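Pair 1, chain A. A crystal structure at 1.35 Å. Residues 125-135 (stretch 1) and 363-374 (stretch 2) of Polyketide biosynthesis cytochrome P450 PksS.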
# COMPACT_ATOMS: atom_id res chain seq x y z
N ILE A 125 2.53 7.81 -19.37
CA ILE A 125 1.75 6.56 -19.17
C ILE A 125 0.35 6.87 -18.94
O ILE A 125 -0.58 6.25 -19.58
CB ILE A 125 2.33 5.75 -17.96
CG1 ILE A 125 3.74 5.29 -18.26
CG2 ILE A 125 1.44 4.57 -17.59
CD1 ILE A 125 4.48 4.95 -16.97
N ALA A 126 0.01 7.82 -18.13
CA ALA A 126 -1.38 8.20 -17.89
C ALA A 126 -2.07 8.61 -19.16
O ALA A 126 -3.20 8.16 -19.43
CB ALA A 126 -1.56 9.27 -16.83
N GLU A 127 -1.41 9.45 -19.93
CA GLU A 127 -2.04 9.93 -21.21
C GLU A 127 -2.22 8.84 -22.18
O GLU A 127 -3.34 8.76 -22.80
CB GLU A 127 -1.24 11.12 -21.71
CG GLU A 127 -1.33 12.36 -20.77
CD GLU A 127 -2.73 12.89 -20.31
OE1 GLU A 127 -3.61 13.03 -21.12
OE2 GLU A 127 -2.86 13.35 -19.18
N GLN A 128 -1.38 7.89 -22.29
CA GLN A 128 -1.57 6.75 -23.16
C GLN A 128 -2.72 5.90 -22.71
O GLN A 128 -3.54 5.41 -23.52
CB GLN A 128 -0.31 5.86 -23.21
CG GLN A 128 -0.37 4.55 -23.95
CD GLN A 128 -0.98 3.36 -23.19
OE1 GLN A 128 -0.42 2.89 -22.19
NE2 GLN A 128 -2.07 2.79 -23.72
N LEU A 129 -2.86 5.66 -21.41
CA LEU A 129 -3.97 4.86 -20.93
C LEU A 129 -5.28 5.56 -21.17
O LEU A 129 -6.31 4.92 -21.57
CB LEU A 129 -3.84 4.51 -19.42
CG LEU A 129 -2.66 3.61 -19.11
CD1 LEU A 129 -2.40 3.64 -17.62
CD2 LEU A 129 -2.92 2.19 -19.60
N LEU A 130 -5.32 6.87 -20.96
CA LEU A 130 -6.52 7.69 -21.18
C LEU A 130 -6.86 7.68 -22.69
O LEU A 130 -8.09 7.69 -22.99
CB LEU A 130 -6.37 9.06 -20.63
CG LEU A 130 -6.31 9.05 -19.08
CD1 LEU A 130 -5.78 10.36 -18.61
CD2 LEU A 130 -7.64 8.76 -18.40
N ASP A 131 -5.87 7.68 -23.56
CA ASP A 131 -6.18 7.62 -25.05
C ASP A 131 -6.90 6.40 -25.32
O ASP A 131 -7.83 6.40 -26.17
CB ASP A 131 -4.87 7.69 -25.83
CG ASP A 131 -4.20 9.03 -25.79
OD1 ASP A 131 -4.73 10.07 -25.35
OD2 ASP A 131 -2.98 9.06 -26.23
N GLU A 132 -6.60 5.26 -24.79
CA GLU A 132 -7.31 4.05 -25.02
C GLU A 132 -8.67 4.12 -24.46
O GLU A 132 -9.64 3.70 -25.10
CB GLU A 132 -6.57 2.80 -24.51
CG GLU A 132 -5.26 2.59 -25.17
CD GLU A 132 -5.38 2.44 -26.72
OE1 GLU A 132 -6.30 1.70 -27.16
OE2 GLU A 132 -4.58 3.10 -27.46
N MET A 133 -8.86 4.67 -23.30
CA MET A 133 -10.17 4.76 -22.70
C MET A 133 -11.08 5.68 -23.49
O MET A 133 -12.33 5.40 -23.56
CB MET A 133 -10.05 5.37 -21.27
CG MET A 133 -9.46 4.37 -20.30
SD MET A 133 -8.88 5.18 -18.77
CE MET A 133 -10.30 5.68 -18.09
N GLU A 134 -10.55 6.69 -24.11
CA GLU A 134 -11.37 7.66 -24.87
C GLU A 134 -12.01 7.05 -26.13
O GLU A 134 -12.96 7.68 -26.69
CB GLU A 134 -10.59 8.97 -25.09
CG GLU A 134 -11.39 10.13 -25.65
CD GLU A 134 -10.62 11.42 -25.50
OE1 GLU A 134 -9.35 11.33 -25.59
OE2 GLU A 134 -11.28 12.49 -25.28
N LYS A 135 -11.63 5.87 -26.52
CA LYS A 135 -12.25 5.17 -27.67
C LYS A 135 -13.65 4.74 -27.32
O LYS A 135 -14.45 4.49 -28.23
CB LYS A 135 -11.44 3.99 -28.05
CG LYS A 135 -10.07 4.38 -28.57
CD LYS A 135 -9.25 3.20 -29.07
CE LYS A 135 -7.90 3.60 -29.64
NZ LYS A 135 -7.08 2.38 -29.90
N HIS A 363 -1.23 12.19 -7.75
CA HIS A 363 -1.31 13.57 -8.30
C HIS A 363 -1.58 13.48 -9.78
O HIS A 363 -2.52 14.13 -10.27
CB HIS A 363 0.02 14.25 -7.95
CG HIS A 363 0.21 15.60 -8.54
ND1 HIS A 363 0.25 15.90 -9.89
CD2 HIS A 363 0.55 16.73 -7.90
CE1 HIS A 363 0.63 17.17 -10.05
NE2 HIS A 363 0.76 17.70 -8.86
N ILE A 364 -0.75 12.75 -10.49
CA ILE A 364 -0.80 12.72 -11.94
C ILE A 364 -2.09 12.09 -12.37
O ILE A 364 -2.81 12.58 -13.26
CB ILE A 364 0.39 12.04 -12.51
CG1 ILE A 364 1.60 12.91 -12.29
CG2 ILE A 364 0.17 11.73 -13.98
CD1 ILE A 364 2.95 12.28 -12.49
N ALA A 365 -2.42 10.93 -11.83
CA ALA A 365 -3.52 10.16 -12.32
C ALA A 365 -4.83 10.84 -12.06
O ALA A 365 -5.70 10.86 -12.98
CB ALA A 365 -3.55 8.78 -11.65
N PHE A 366 -5.10 11.33 -10.88
CA PHE A 366 -6.41 11.95 -10.60
C PHE A 366 -6.59 13.19 -11.44
O PHE A 366 -7.65 13.36 -12.04
CB PHE A 366 -6.58 12.28 -9.16
CG PHE A 366 -6.57 11.07 -8.22
CD1 PHE A 366 -7.31 9.93 -8.45
CD2 PHE A 366 -5.80 11.10 -7.10
CE1 PHE A 366 -7.23 8.84 -7.48
CE2 PHE A 366 -5.71 10.08 -6.20
CZ PHE A 366 -6.43 8.95 -6.42
N LYS A 367 -5.58 14.02 -11.56
CA LYS A 367 -5.69 15.24 -12.41
C LYS A 367 -5.95 14.82 -13.81
O LYS A 367 -6.81 15.46 -14.52
CB LYS A 367 -4.47 16.05 -12.25
CG LYS A 367 -4.39 16.94 -11.09
CD LYS A 367 -3.07 17.73 -11.01
CE LYS A 367 -2.61 18.47 -12.22
NZ LYS A 367 -1.23 19.02 -11.90
N ALA A 368 -5.23 13.88 -14.36
CA ALA A 368 -5.32 13.52 -15.72
C ALA A 368 -6.66 12.94 -16.03
O ALA A 368 -7.24 13.26 -17.13
CB ALA A 368 -4.20 12.63 -16.16
N LEU A 369 -7.20 12.07 -15.21
CA LEU A 369 -8.48 11.46 -15.42
C LEU A 369 -9.59 12.52 -15.47
O LEU A 369 -10.43 12.43 -16.38
CB LEU A 369 -8.75 10.48 -14.26
CG LEU A 369 -10.06 9.70 -14.34
CD1 LEU A 369 -10.04 8.78 -15.52
CD2 LEU A 369 -10.27 8.95 -13.03
N LEU A 370 -9.56 13.44 -14.55
CA LEU A 370 -10.63 14.50 -14.42
C LEU A 370 -10.47 15.49 -15.54
O LEU A 370 -11.57 16.05 -16.01
CB LEU A 370 -10.61 15.19 -13.10
CG LEU A 370 -10.92 14.34 -11.93
CD1 LEU A 370 -10.71 15.18 -10.68
CD2 LEU A 370 -12.31 13.80 -12.03
N LYS A 371 -9.32 15.71 -16.09
CA LYS A 371 -9.08 16.64 -17.24
C LYS A 371 -9.63 15.96 -18.44
O LYS A 371 -10.34 16.62 -19.30
CB LYS A 371 -7.62 16.94 -17.42
CG LYS A 371 -7.35 17.90 -18.57
CD LYS A 371 -5.90 18.33 -18.65
CE LYS A 371 -5.81 19.37 -19.77
NZ LYS A 371 -4.38 19.69 -19.99
N ARG A 372 -9.36 14.68 -18.66
CA ARG A 372 -9.77 14.02 -19.89
C ARG A 372 -11.24 13.78 -19.86
O ARG A 372 -11.90 13.89 -20.97
CB ARG A 372 -9.04 12.71 -20.13
CG ARG A 372 -9.32 12.20 -21.51
CD ARG A 372 -8.50 12.96 -22.60
NE ARG A 372 -7.07 12.77 -22.47
CZ ARG A 372 -6.36 11.86 -23.13
NH1 ARG A 372 -6.94 11.01 -23.95
NH2 ARG A 372 -5.08 11.66 -22.86
N PHE A 373 -11.83 13.39 -18.76
CA PHE A 373 -13.18 12.97 -18.67
C PHE A 373 -13.91 13.78 -17.64
O PHE A 373 -14.29 13.25 -16.64
CB PHE A 373 -13.29 11.46 -18.41
CG PHE A 373 -12.64 10.64 -19.43
CD1 PHE A 373 -13.17 10.58 -20.72
CD2 PHE A 373 -11.46 9.90 -19.16
CE1 PHE A 373 -12.59 9.82 -21.71
CE2 PHE A 373 -10.91 9.12 -20.09
CZ PHE A 373 -11.42 9.07 -21.42
N PRO A 374 -14.22 15.05 -17.93
CA PRO A 374 -14.89 15.90 -16.94
C PRO A 374 -16.25 15.41 -16.55
O PRO A 374 -16.72 15.73 -15.46
CB PRO A 374 -15.04 17.27 -17.63
CG PRO A 374 -14.90 17.01 -19.03
CD PRO A 374 -13.97 15.78 -19.19
O HOH W 1 -5.68 14.17 -19.36

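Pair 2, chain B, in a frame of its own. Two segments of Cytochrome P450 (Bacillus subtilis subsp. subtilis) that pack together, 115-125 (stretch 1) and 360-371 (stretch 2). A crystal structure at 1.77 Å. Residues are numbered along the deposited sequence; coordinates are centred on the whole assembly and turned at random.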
# COMPACT_ATOMS: atom_id res chain seq x y z
N ILE B 115 -4.70 19.58 0.12
CA ILE B 115 -4.67 18.83 -1.13
C ILE B 115 -6.00 18.10 -1.37
O ILE B 115 -6.54 18.10 -2.48
CB ILE B 115 -3.54 17.79 -1.11
CG1 ILE B 115 -2.18 18.47 -1.14
CG2 ILE B 115 -3.68 16.85 -2.28
CD1 ILE B 115 -1.04 17.55 -0.73
N THR B 116 -6.49 17.46 -0.33
CA THR B 116 -7.75 16.73 -0.40
C THR B 116 -8.87 17.68 -0.79
O THR B 116 -9.64 17.40 -1.71
CB THR B 116 -8.08 16.06 0.94
OG1 THR B 116 -7.06 15.09 1.26
CG2 THR B 116 -9.42 15.36 0.86
N ASP B 117 -8.96 18.81 -0.11
CA ASP B 117 -10.04 19.76 -0.39
C ASP B 117 -9.97 20.28 -1.82
O ASP B 117 -11.00 20.49 -2.46
CB ASP B 117 -10.04 20.92 0.61
CG ASP B 117 -10.35 20.46 2.02
OD1 ASP B 117 -10.89 19.34 2.18
OD2 ASP B 117 -10.06 21.22 2.97
N GLU B 118 -8.75 20.46 -2.33
CA GLU B 118 -8.57 20.97 -3.69
C GLU B 118 -9.01 19.96 -4.75
O GLU B 118 -9.60 20.34 -5.77
CB GLU B 118 -7.12 21.39 -3.93
CG GLU B 118 -6.68 22.54 -3.04
CD GLU B 118 -5.37 23.16 -3.49
OE1 GLU B 118 -4.82 22.72 -4.52
OE2 GLU B 118 -4.90 24.10 -2.81
N LEU B 119 -8.74 18.68 -4.51
CA LEU B 119 -9.19 17.63 -5.41
C LEU B 119 -10.70 17.61 -5.47
O LEU B 119 -11.30 17.58 -6.55
CB LEU B 119 -8.67 16.26 -4.95
CG LEU B 119 -7.20 16.00 -5.26
CD1 LEU B 119 -6.71 14.77 -4.50
CD2 LEU B 119 -7.00 15.85 -6.75
N ILE B 120 -11.32 17.62 -4.30
CA ILE B 120 -12.77 17.55 -4.19
C ILE B 120 -13.46 18.72 -4.92
O ILE B 120 -14.46 18.52 -5.63
CB ILE B 120 -13.23 17.47 -2.72
CG1 ILE B 120 -12.74 16.15 -2.11
CG2 ILE B 120 -14.74 17.59 -2.63
CD1 ILE B 120 -13.11 15.95 -0.65
N GLN B 121 -12.90 19.92 -4.77
CA GLN B 121 -13.44 21.11 -5.41
C GLN B 121 -13.65 20.94 -6.91
O GLN B 121 -14.61 21.48 -7.47
CB GLN B 121 -12.54 22.33 -5.13
CG GLN B 121 -12.82 23.04 -3.82
CD GLN B 121 -11.73 24.02 -3.43
OE1 GLN B 121 -10.59 23.91 -3.88
NE2 GLN B 121 -12.07 24.98 -2.57
N LYS B 122 -12.76 20.18 -7.55
CA LYS B 122 -12.84 19.97 -8.99
C LYS B 122 -14.08 19.17 -9.42
O LYS B 122 -14.57 19.36 -10.53
CB LYS B 122 -11.57 19.27 -9.51
CG LYS B 122 -10.29 20.09 -9.36
CD LYS B 122 -9.12 19.41 -10.09
CE LYS B 122 -7.80 20.12 -9.84
NZ LYS B 122 -7.79 21.50 -10.39
N PHE B 123 -14.58 18.29 -8.55
CA PHE B 123 -15.76 17.50 -8.91
C PHE B 123 -16.96 17.69 -7.99
O PHE B 123 -17.93 16.94 -8.06
CB PHE B 123 -15.41 16.01 -9.09
CG PHE B 123 -14.84 15.34 -7.86
CD1 PHE B 123 -15.66 14.65 -6.99
CD2 PHE B 123 -13.48 15.39 -7.59
CE1 PHE B 123 -15.14 14.02 -5.87
CE2 PHE B 123 -12.96 14.77 -6.47
CZ PHE B 123 -13.79 14.08 -5.61
N GLN B 124 -16.89 18.73 -7.16
CA GLN B 124 -17.90 19.03 -6.14
C GLN B 124 -19.32 19.25 -6.68
O GLN B 124 -20.30 19.07 -5.96
CB GLN B 124 -17.46 20.27 -5.35
CG GLN B 124 -18.49 20.78 -4.35
CD GLN B 124 -18.44 20.04 -3.03
OE1 GLN B 124 -17.63 20.35 -2.16
NE2 GLN B 124 -19.33 19.06 -2.86
N GLY B 125 -19.44 19.65 -7.95
CA GLY B 125 -20.75 19.96 -8.51
C GLY B 125 -21.36 18.91 -9.41
O GLY B 125 -22.45 19.11 -9.96
N ASN B 360 -7.78 8.58 6.42
CA ASN B 360 -8.71 9.23 7.34
C ASN B 360 -9.16 10.56 6.75
O ASN B 360 -10.35 10.86 6.70
CB ASN B 360 -8.06 9.46 8.70
CG ASN B 360 -9.01 10.10 9.70
OD1 ASN B 360 -9.80 10.99 9.36
ND2 ASN B 360 -8.95 9.65 10.95
N ILE B 361 -8.19 11.35 6.30
CA ILE B 361 -8.48 12.65 5.71
C ILE B 361 -9.26 12.54 4.40
O ILE B 361 -10.29 13.20 4.22
CB ILE B 361 -7.21 13.47 5.51
CG1 ILE B 361 -6.75 14.02 6.87
CG2 ILE B 361 -7.45 14.58 4.49
CD1 ILE B 361 -5.52 14.88 6.81
N ALA B 362 -8.79 11.69 3.50
CA ALA B 362 -9.50 11.48 2.25
C ALA B 362 -10.95 11.03 2.49
O ALA B 362 -11.87 11.61 1.92
CB ALA B 362 -8.78 10.49 1.38
N LEU B 363 -11.16 10.03 3.34
CA LEU B 363 -12.51 9.49 3.51
C LEU B 363 -13.41 10.47 4.25
O LEU B 363 -14.55 10.72 3.83
CB LEU B 363 -12.48 8.16 4.26
CG LEU B 363 -11.69 7.09 3.50
CD1 LEU B 363 -11.45 5.88 4.38
CD2 LEU B 363 -12.41 6.71 2.20
N THR B 364 -12.92 11.03 5.35
CA THR B 364 -13.76 11.95 6.10
C THR B 364 -14.15 13.13 5.21
O THR B 364 -15.31 13.55 5.20
CB THR B 364 -13.11 12.41 7.42
OG1 THR B 364 -14.01 13.24 8.15
CG2 THR B 364 -11.86 13.18 7.13
N SER B 365 -13.20 13.61 4.41
CA SER B 365 -13.44 14.77 3.56
C SER B 365 -14.42 14.47 2.44
O SER B 365 -15.30 15.29 2.13
CB SER B 365 -12.13 15.29 2.97
OG SER B 365 -11.24 15.69 3.99
N LEU B 366 -14.28 13.31 1.81
CA LEU B 366 -15.21 12.91 0.77
C LEU B 366 -16.63 12.81 1.33
O LEU B 366 -17.58 13.36 0.76
CB LEU B 366 -14.78 11.57 0.17
CG LEU B 366 -15.35 11.17 -1.19
CD1 LEU B 366 -14.99 12.20 -2.25
CD2 LEU B 366 -14.82 9.79 -1.57
N ILE B 367 -16.79 12.10 2.44
CA ILE B 367 -18.11 11.83 2.98
C ILE B 367 -18.79 13.11 3.47
O ILE B 367 -20.02 13.24 3.41
CB ILE B 367 -18.09 10.74 4.09
CG1 ILE B 367 -17.52 9.43 3.53
CG2 ILE B 367 -19.48 10.49 4.63
CD1 ILE B 367 -17.45 8.29 4.54
N SER B 368 -17.99 14.06 3.95
CA SER B 368 -18.51 15.36 4.38
C SER B 368 -19.02 16.19 3.20
O SER B 368 -20.02 16.92 3.31
CB SER B 368 -17.41 16.14 5.12
OG SER B 368 -17.89 17.36 5.65
N ALA B 369 -18.34 16.08 2.06
CA ALA B 369 -18.70 16.88 0.89
C ALA B 369 -19.96 16.39 0.21
O ALA B 369 -20.62 17.15 -0.50
CB ALA B 369 -17.54 16.92 -0.11
N PHE B 370 -20.30 15.12 0.42
CA PHE B 370 -21.41 14.50 -0.30
C PHE B 370 -22.44 13.87 0.63
O PHE B 370 -22.12 12.93 1.37
CB PHE B 370 -20.89 13.49 -1.32
CG PHE B 370 -20.05 14.11 -2.40
CD1 PHE B 370 -20.65 14.87 -3.40
CD2 PHE B 370 -18.68 13.98 -2.40
CE1 PHE B 370 -19.89 15.46 -4.39
CE2 PHE B 370 -17.90 14.57 -3.39
CZ PHE B 370 -18.52 15.32 -4.39
N PRO B 371 -23.67 14.39 0.61
CA PRO B 371 -24.71 13.88 1.50
C PRO B 371 -25.04 12.42 1.19
O PRO B 371 -25.26 11.62 2.11
CB PRO B 371 -25.91 14.79 1.21
CG PRO B 371 -25.64 15.37 -0.14
CD PRO B 371 -24.15 15.50 -0.24

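Both pairs set two helices side by side at a shallow angle, running in roughly the same direction. In pair 1 the axes approach to 10.0 Å and cross at -34°; in pair 2 the values are 9.9 Å and -38°. Fourteen central residues superpose with an RMSD of 0.3 Å, so the two contacts offer almost the same backbone on which different side chains must be fitted.

The closest backbone approach falls at matching positions. The CA atoms of Ala126(A) and Ala365(A) lie 6.3 Å apart, and those of Thr116(B) and Ala362(B) 6.1 Å. Ala126(A) fills its site with a methyl alone, its CB 4.1 Å from CG2 of Ile364(A) and 4.3 Å from CB of Ala368(A). Thr116(B) puts more atoms into the same gap: its OG1 comes within 3.3 Å of CG2 of Ile361(B), and its CG2 lies 3.4 Å from CB of Ser365(B). That hydroxyl is hydrogen-bonded elsewhere in the structure, so the polar atom is not left unsatisfied. Ser365(B), the counterpart of Ala368(A), turns its own hydroxyl back on its helix, where OG donates to O of Ile361(B) at 2.7 Å.

One turn on, Leu130(A) and Ile120(B) occupy the same central site, both with CA-to-CB directed toward the partner helix and both with chi1 m, chi2 t. Leu130(A) spans its neighbours with two methyls: CD1 is 3.7 Å from CB of Ala368(A), while CD2 is 3.7 Å from both CD1 of Leu369(A) and CE2 of Phe373(A). The beta-branched Ile120(B) reaches 3.8 Å from CD1 to CB of Ser365(B), and its CG2 packs 3.8 Å from CB of Ala369(B).

The sharpest divergence is at Arg372(A), matched by Ala369(B). The arginine lays one guanidinium face over CB of Leu130(A) and meets three carboxylates around its edge. Its NH2 bonds OE1 of Glu127(A) at 2.7 Å, and its NH1 bonds OD1 of Asp131(A) at 2.8 Å and OE1 of Glu134(A) at 2.9 Å, all within salt bridges. In pair 2 the methyl of Ala369(B) packs directly on the isoleucine, and the corresponding acidic positions hold Asp117(B), Gln121(B) and Gln124(B). Of these, Gln124(B) makes the hydrogen bond across the stretches, from NE2 to O of Ala369(B) at 3.3 Å: a backbone carbonyl takes the place of a charged partner. The buried area is 531 Å² in pair 1 and 419 Å² in pair 2.

At the C-terminal end of both second helices, Phe373(A) and its counterpart Phe370(B) are the first residues to leave helical phi/psi, and both rings reach back to the partner stretch. Met133(A) meets the ring with CB 3.9 Å from CZ of Phe373(A). Phe123(B) instead forms a rim-to-rim aromatic pair with Phe370(B), CE1 of Phe123(B) to CE2 of Phe370(B) at 3.8 Å, with planes 13° apart. In both pairs an aliphatic residue, Leu130(A) or Ile120(B), holds the centre, with Leu369(A) or Leu366(B) and a phenylalanine beside it, while the polar residues around it differ.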